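PDB 4IX3: MsStt7d protein from Micromonas, which probably acts as an ATP-dependent protein kinase related to the state transition kinase Stt7, with this chain forming its catalytic domain. Local coordinates for residues Ala82-Ile88 with Trp108-Glu114; Glu66-Asn70 with Asp188-Ala192. All coordinates share one frame; numbering follows the deposited sequence.

Interaction 1: residues Ala82-Ile88 with Trp108-Glu114; sequences ARFMGCI and WLMWANE
The antiparallel edge of the kinase N-lobe sheet, where Phe84-Ile88 pairs with Trp108-Ala112, runs on into the hinge at Glu114. At the hinge end, Arg83 N donates an almost straight bond to Glu114 OE2 (2.9 Å, 170°), met on the anti side of the carboxylate. A water accepts from Arg83 NE and donates to the same OE2, so the guanidinium and the carboxylate are bridged by water while their charged atoms stay apart. Glu114 OE1 turns to Lys185 in a salt bridge. The Arg83 chain, bent at chi3 (52°), lays one guanidinium face over Ala112 CB, 3.7 Å from NH2. Ala112 and Glu114 bind ADP in another structure of this protein, as expected of a kinase hinge. Further along, Met85 and Gly86 both face Met110 in a classic beta bulge. Met85 N donates to Met110 O at 2.8 Å, and Met110 N donates to Gly86 O at 3.0 Å. Phe84 and Trp111 share the sheet face toward helix 59-76. Phe84 CD1 lies over one indole face, 3.6 Å from Trp111 NE1; the rings meet obliquely, planes at 51°. Trp111 NE1 is bonded to Asn70 OD1 on that helix. On the opposite side of the sheet, Met110 CE packs against Met85 CB at 3.8 Å.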
loop_
_atom_site.group_PDB
_atom_site.type_symbol
_atom_site.label_atom_id
_atom_site.label_comp_id
_atom_site.label_asym_id
_atom_site.label_seq_id
_atom_site.Cartn_x
_atom_site.Cartn_y
_atom_site.Cartn_z
ATOM N N ALA B 82 -20.082 3.063 -6.077
ATOM C CA ALA B 82 -20.399 1.698 -6.453
ATOM C C ALA B 82 -21.297 1.030 -5.399
ATOM O O ALA B 82 -21.082 1.160 -4.167
ATOM C CB ALA B 82 -19.142 0.871 -6.597
ATOM N N ARG B 83 -22.316 0.304 -5.894
ATOM C CA ARG B 83 -23.307 -0.274 -4.985
ATOM C C ARG B 83 -22.663 -1.319 -4.062
ATOM O O ARG B 83 -22.000 -2.241 -4.525
ATOM C CB ARG B 83 -24.403 -0.934 -5.823
ATOM C CG ARG B 83 -25.452 -1.690 -4.988
ATOM C CD ARG B 83 -26.694 -2.069 -5.823
ATOM N NE ARG B 83 -26.372 -2.785 -7.067
ATOM C CZ ARG B 83 -26.348 -4.114 -7.205
ATOM N NH1 ARG B 83 -26.642 -4.898 -6.165
ATOM N NH2 ARG B 83 -26.098 -4.632 -8.415
ATOM N N PHE B 84 -22.897 -1.131 -2.770
ATOM C CA PHE B 84 -22.282 -1.966 -1.739
ATOM C C PHE B 84 -23.179 -3.168 -1.485
ATOM O O PHE B 84 -24.353 -3.029 -1.091
ATOM C CB PHE B 84 -22.100 -1.155 -0.466
ATOM C CG PHE B 84 -21.485 -1.915 0.683
ATOM C CD1 PHE B 84 -20.266 -2.589 0.516
ATOM C CD2 PHE B 84 -22.102 -1.927 1.931
ATOM C CE1 PHE B 84 -19.694 -3.282 1.600
ATOM C CE2 PHE B 84 -21.480 -2.542 3.017
ATOM C CZ PHE B 84 -20.300 -3.241 2.837
ATOM N N MET B 85 -22.613 -4.366 -1.569
ATOM C CA MET B 85 -23.403 -5.601 -1.429
ATOM C C MET B 85 -23.127 -6.310 -0.116
ATOM O O MET B 85 -23.822 -7.288 0.180
ATOM C CB MET B 85 -23.085 -6.530 -2.605
ATOM C CG MET B 85 -23.508 -5.911 -3.941
ATOM S SD MET B 85 -23.082 -6.893 -5.406
ATOM C CE MET B 85 -24.293 -8.220 -5.375
ATOM N N GLY B 86 -22.296 -5.757 0.762
ATOM C CA GLY B 86 -22.088 -6.312 2.099
ATOM C C GLY B 86 -20.733 -6.950 2.294
ATOM O O GLY B 86 -19.769 -6.614 1.603
ATOM N N CYS B 87 -20.651 -7.801 3.302
ATOM C CA CYS B 87 -19.399 -8.434 3.662
ATOM C C CYS B 87 -19.513 -9.944 3.603
ATOM O O CYS B 87 -20.625 -10.469 3.592
ATOM C CB CYS B 87 -18.934 -7.971 5.043
ATOM S SG CYS B 87 -19.893 -8.662 6.401
ATOM N N ILE B 88 -18.367 -10.623 3.629
ATOM C CA ILE B 88 -18.311 -12.087 3.795
ATOM C C ILE B 88 -17.058 -12.379 4.579
ATOM O O ILE B 88 -15.969 -12.069 4.098
ATOM C CB ILE B 88 -18.235 -12.850 2.426
ATOM C CG1 ILE B 88 -19.123 -12.194 1.373
ATOM C CG2 ILE B 88 -18.583 -14.338 2.675
ATOM C CD1 ILE B 88 -18.408 -11.197 0.464
ATOM N N TRP B 108 -13.987 -10.034 3.856
ATOM C CA TRP B 108 -14.142 -9.523 2.495
ATOM C C TRP B 108 -15.262 -8.519 2.406
ATOM O O TRP B 108 -16.305 -8.679 3.076
ATOM C CB TRP B 108 -14.463 -10.636 1.507
ATOM C CG TRP B 108 -13.326 -11.594 1.333
ATOM C CD1 TRP B 108 -12.969 -12.688 2.121
ATOM C CD2 TRP B 108 -12.370 -11.522 0.264
ATOM N NE1 TRP B 108 -11.864 -13.301 1.568
ATOM C CE2 TRP B 108 -11.466 -12.642 0.425
ATOM C CE3 TRP B 108 -12.227 -10.687 -0.848
ATOM C CZ2 TRP B 108 -10.405 -12.832 -0.430
ATOM C CZ3 TRP B 108 -11.176 -10.898 -1.721
ATOM C CH2 TRP B 108 -10.268 -11.945 -1.518
ATOM N N LEU B 109 -15.114 -7.486 1.561
ATOM C CA LEU B 109 -16.227 -6.601 1.155
ATOM C C LEU B 109 -16.551 -6.884 -0.293
ATOM O O LEU B 109 -15.682 -7.238 -1.105
ATOM C CB LEU B 109 -15.790 -5.146 1.333
ATOM C CG LEU B 109 -15.282 -4.791 2.716
ATOM C CD1 LEU B 109 -15.008 -3.287 2.787
ATOM C CD2 LEU B 109 -16.281 -5.213 3.805
ATOM N N MET B 110 -17.814 -6.632 -0.680
ATOM C CA MET B 110 -18.261 -6.875 -2.040
ATOM C C MET B 110 -19.114 -5.706 -2.547
ATOM O O MET B 110 -19.939 -5.165 -1.801
ATOM C CB MET B 110 -19.065 -8.183 -2.101
ATOM C CG MET B 110 -19.388 -8.644 -3.522
ATOM S SD MET B 110 -20.032 -10.330 -3.595
ATOM C CE MET B 110 -21.720 -10.056 -3.052
ATOM N N TRP B 111 -18.846 -5.353 -3.800
ATOM C CA TRP B 111 -19.635 -4.342 -4.515
ATOM C C TRP B 111 -20.076 -4.874 -5.854
ATOM O O TRP B 111 -19.419 -5.746 -6.444
ATOM C CB TRP B 111 -18.817 -3.071 -4.769
ATOM C CG TRP B 111 -18.333 -2.400 -3.530
ATOM C CD1 TRP B 111 -18.843 -1.322 -2.868
ATOM C CD2 TRP B 111 -17.102 -2.747 -2.820
ATOM N NE1 TRP B 111 -18.024 -0.963 -1.813
ATOM C CE2 TRP B 111 -16.979 -1.828 -1.722
ATOM C CE3 TRP B 111 -16.114 -3.727 -3.006
ATOM C CZ2 TRP B 111 -15.861 -1.835 -0.893
ATOM C CZ3 TRP B 111 -14.991 -3.696 -2.194
ATOM C CH2 TRP B 111 -14.879 -2.776 -1.158
ATOM N N ALA B 112 -21.105 -4.228 -6.448
ATOM C CA ALA B 112 -21.358 -4.464 -7.854
ATOM C C ALA B 112 -20.169 -3.937 -8.669
ATOM O O ALA B 112 -19.582 -2.899 -8.318
ATOM C CB ALA B 112 -22.572 -3.675 -8.304
ATOM N N ASN B 113 -19.857 -4.629 -9.764
ATOM C CA ASN B 113 -18.918 -4.126 -10.757
ATOM C C ASN B 113 -19.699 -3.120 -11.619
ATOM O O ASN B 113 -20.558 -3.516 -12.427
ATOM C CB ASN B 113 -18.358 -5.277 -11.599
ATOM C CG ASN B 113 -17.311 -4.810 -12.576
ATOM O OD1 ASN B 113 -17.278 -3.625 -12.918
ATOM N ND2 ASN B 113 -16.444 -5.704 -13.027
ATOM N N GLU B 114 -19.437 -1.827 -11.424
ATOM C CA GLU B 114 -20.193 -0.770 -12.095
ATOM C C GLU B 114 -19.701 -0.563 -13.534
ATOM O O GLU B 114 -20.332 0.189 -14.295
ATOM C CB GLU B 114 -20.075 0.524 -11.305
ATOM C CG GLU B 114 -20.677 0.393 -9.912
ATOM C CD GLU B 114 -22.194 0.356 -9.888
ATOM O OE1 GLU B 114 -22.843 0.762 -10.886
ATOM O OE2 GLU B 114 -22.716 0.160 -8.780
HETATM O O HOH W 1 -25.210 -0.958 -9.173
#

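Interaction 2: residues Glu66-Asn70 with Asp188-Ala192; sequences EMDVN and DLGAA. With MG (magnesium ion), chain E.
Glu66 reaches from helix 59-76 across the backbone of Gly190, with its OE1 3.5 Å from Gly190 CA. CG stands anti to the backbone N (chi1 178°) and the chain beyond is extended, which carries the carboxylate out from the helix, over Gly190 and toward Lys50. There OE1 forms a salt bridge with Lys50, the lysine that binds ADP in another structure of this protein. This matches the Lys-Glu pair seen in active-state kinases, consistent with the helix being swung in against Asp188-Leu189-Gly190, the counterpart of the DFG motif. OE2 accepts from two waters. One, at 2.6 Å from Glu66 OE2, also donates to Asp188 OD1; the other accepts from Asn70 ND2 and Leu189 N. The Asn70 amide crosses the Leu189 side chain, with OD1 3.6 Å from Leu189 CD1. Its ND2 also bonds back to Glu66 O at 2.9 Å, from above the carbonyl plane. Val69 CG1 packs on Ala192 CB at 4.0 Å. With an alanine here in place of Glu66, Lys50 would probably lose its charge partner and both waters one of their acceptors. Asp188 OD1 accepts from Gly190 N in an Asx turn, while OD2 binds magnesium at 2.1 Å. Glu66 OE2 and Asp188 OD1 are 4.5 Å apart, so the shared water, Lys50 and the metal probably offset their repulsion.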
loop_
_atom_site.group_PDB
_atom_site.type_symbol
_atom_site.label_atom_id
_atom_site.label_comp_id
_atom_site.label_asym_id
_atom_site.label_seq_id
_atom_site.Cartn_x
_atom_site.Cartn_y
_atom_site.Cartn_z
ATOM N N GLU B 66 -13.632 1.143 6.316
ATOM C CA GLU B 66 -14.173 1.209 4.969
ATOM C C GLU B 66 -15.537 0.522 4.909
ATOM O O GLU B 66 -16.488 1.012 4.269
ATOM C CB GLU B 66 -13.213 0.563 3.982
ATOM C CG GLU B 66 -13.754 0.577 2.570
ATOM C CD GLU B 66 -12.725 0.174 1.535
ATOM O OE1 GLU B 66 -11.585 -0.159 1.958
ATOM O OE2 GLU B 66 -13.069 0.128 0.334
ATOM N N MET B 67 -15.679 -0.604 5.597
ATOM C CA MET B 67 -16.964 -1.294 5.660
ATOM C C MET B 67 -18.022 -0.416 6.309
ATOM O O MET B 67 -19.119 -0.282 5.714
ATOM C CB MET B 67 -16.770 -2.589 6.454
ATOM C CG MET B 67 -18.084 -3.351 6.569
ATOM S SD MET B 67 -17.864 -5.032 7.283
ATOM C CE MET B 67 -17.426 -4.611 8.958
ATOM N N ASP B 68 -17.719 0.140 7.479
ATOM C CA ASP B 68 -18.678 0.971 8.199
ATOM C C ASP B 68 -19.120 2.162 7.300
ATOM O O ASP B 68 -20.330 2.523 7.237
ATOM C CB ASP B 68 -18.067 1.558 9.478
ATOM C CG ASP B 68 -17.759 0.513 10.548
ATOM O OD1 ASP B 68 -18.350 -0.581 10.513
ATOM O OD2 ASP B 68 -16.960 0.842 11.480
ATOM N N VAL B 69 -18.154 2.844 6.681
ATOM C CA VAL B 69 -18.487 4.025 5.849
ATOM C C VAL B 69 -19.316 3.545 4.660
ATOM O O VAL B 69 -20.265 4.248 4.257
ATOM C CB VAL B 69 -17.211 4.800 5.417
ATOM C CG1 VAL B 69 -17.558 5.890 4.400
ATOM C CG2 VAL B 69 -16.487 5.361 6.635
ATOM N N ASN B 70 -19.032 2.383 4.066
ATOM C CA ASN B 70 -19.879 1.866 2.980
ATOM C C ASN B 70 -21.296 1.578 3.438
ATOM O O ASN B 70 -22.222 1.890 2.709
ATOM C CB ASN B 70 -19.291 0.608 2.355
ATOM C CG ASN B 70 -18.375 0.929 1.188
ATOM O OD1 ASN B 70 -18.846 1.085 0.063
ATOM N ND2 ASN B 70 -17.070 1.024 1.446
ATOM N N ASP B 188 -14.083 3.394 -3.916
ATOM C CA ASP B 188 -12.931 3.438 -3.019
ATOM C C ASP B 188 -13.122 4.436 -1.868
ATOM O O ASP B 188 -12.552 5.557 -1.863
ATOM C CB ASP B 188 -11.623 3.692 -3.769
ATOM C CG ASP B 188 -10.464 3.800 -2.799
ATOM O OD1 ASP B 188 -10.540 3.193 -1.685
ATOM O OD2 ASP B 188 -9.504 4.594 -3.137
ATOM N N LEU B 189 -13.899 4.020 -0.869
ATOM C CA LEU B 189 -14.052 4.757 0.354
ATOM C C LEU B 189 -13.018 4.295 1.397
ATOM O O LEU B 189 -13.160 4.557 2.597
ATOM C CB LEU B 189 -15.475 4.573 0.909
ATOM C CG LEU B 189 -16.568 5.208 0.057
ATOM C CD1 LEU B 189 -17.923 4.578 0.314
ATOM C CD2 LEU B 189 -16.610 6.729 0.123
ATOM N N GLY B 190 -11.890 3.760 0.921
ATOM C CA GLY B 190 -10.874 3.230 1.852
ATOM C C GLY B 190 -10.170 4.277 2.704
ATOM O O GLY B 190 -9.670 3.994 3.786
ATOM N N ALA B 191 -10.141 5.526 2.238
ATOM C CA ALA B 191 -9.587 6.617 3.032
ATOM C C ALA B 191 -10.644 7.589 3.525
ATOM O O ALA B 191 -10.338 8.617 4.116
ATOM C CB ALA B 191 -8.539 7.388 2.239
ATOM N N ALA B 192 -11.912 7.258 3.288
ATOM C CA ALA B 192 -12.957 8.176 3.606
ATOM C C ALA B 192 -13.133 8.349 5.112
ATOM O O ALA B 192 -12.885 7.428 5.927
ATOM C CB ALA B 192 -14.255 7.690 2.993
HETATM MG MG MG E . -7.594 5.026 -2.471
HETATM O O HOH W 2 -15.148 1.464 -0.813
HETATM O O HOH W 3 -11.341 0.516 -1.550
HETATM O O HOH W 4 -8.360 5.808 -0.714
HETATM O O HOH W 5 -7.751 3.102 -1.556
HETATM O O HOH W 6 -6.923 4.113 -4.130
HETATM O O HOH W 7 -5.739 5.267 -1.761
#

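Overall arrangement
The two interactions have centres 11 Å apart and touch directly. Along the chain the order is 66-70, 82-88, 108-114 and 188-192, so both strands of interaction 1 fall between the two halves of interaction 2. Helix 59-76 leads into strand 84-90 and lies on the sheet that this strand forms with 106-112. Trp111 NE1 and Asn70 OD1 probably share a hydrogen bond (2.9 Å), and Leu109 packs on Met67. Interaction 1 thus ties the N-lobe sheet to the hinge, while interaction 2 ties the helix to the magnesium loop. Together they line part of the nucleotide cleft, from its adenine end at the hinge to its metal end.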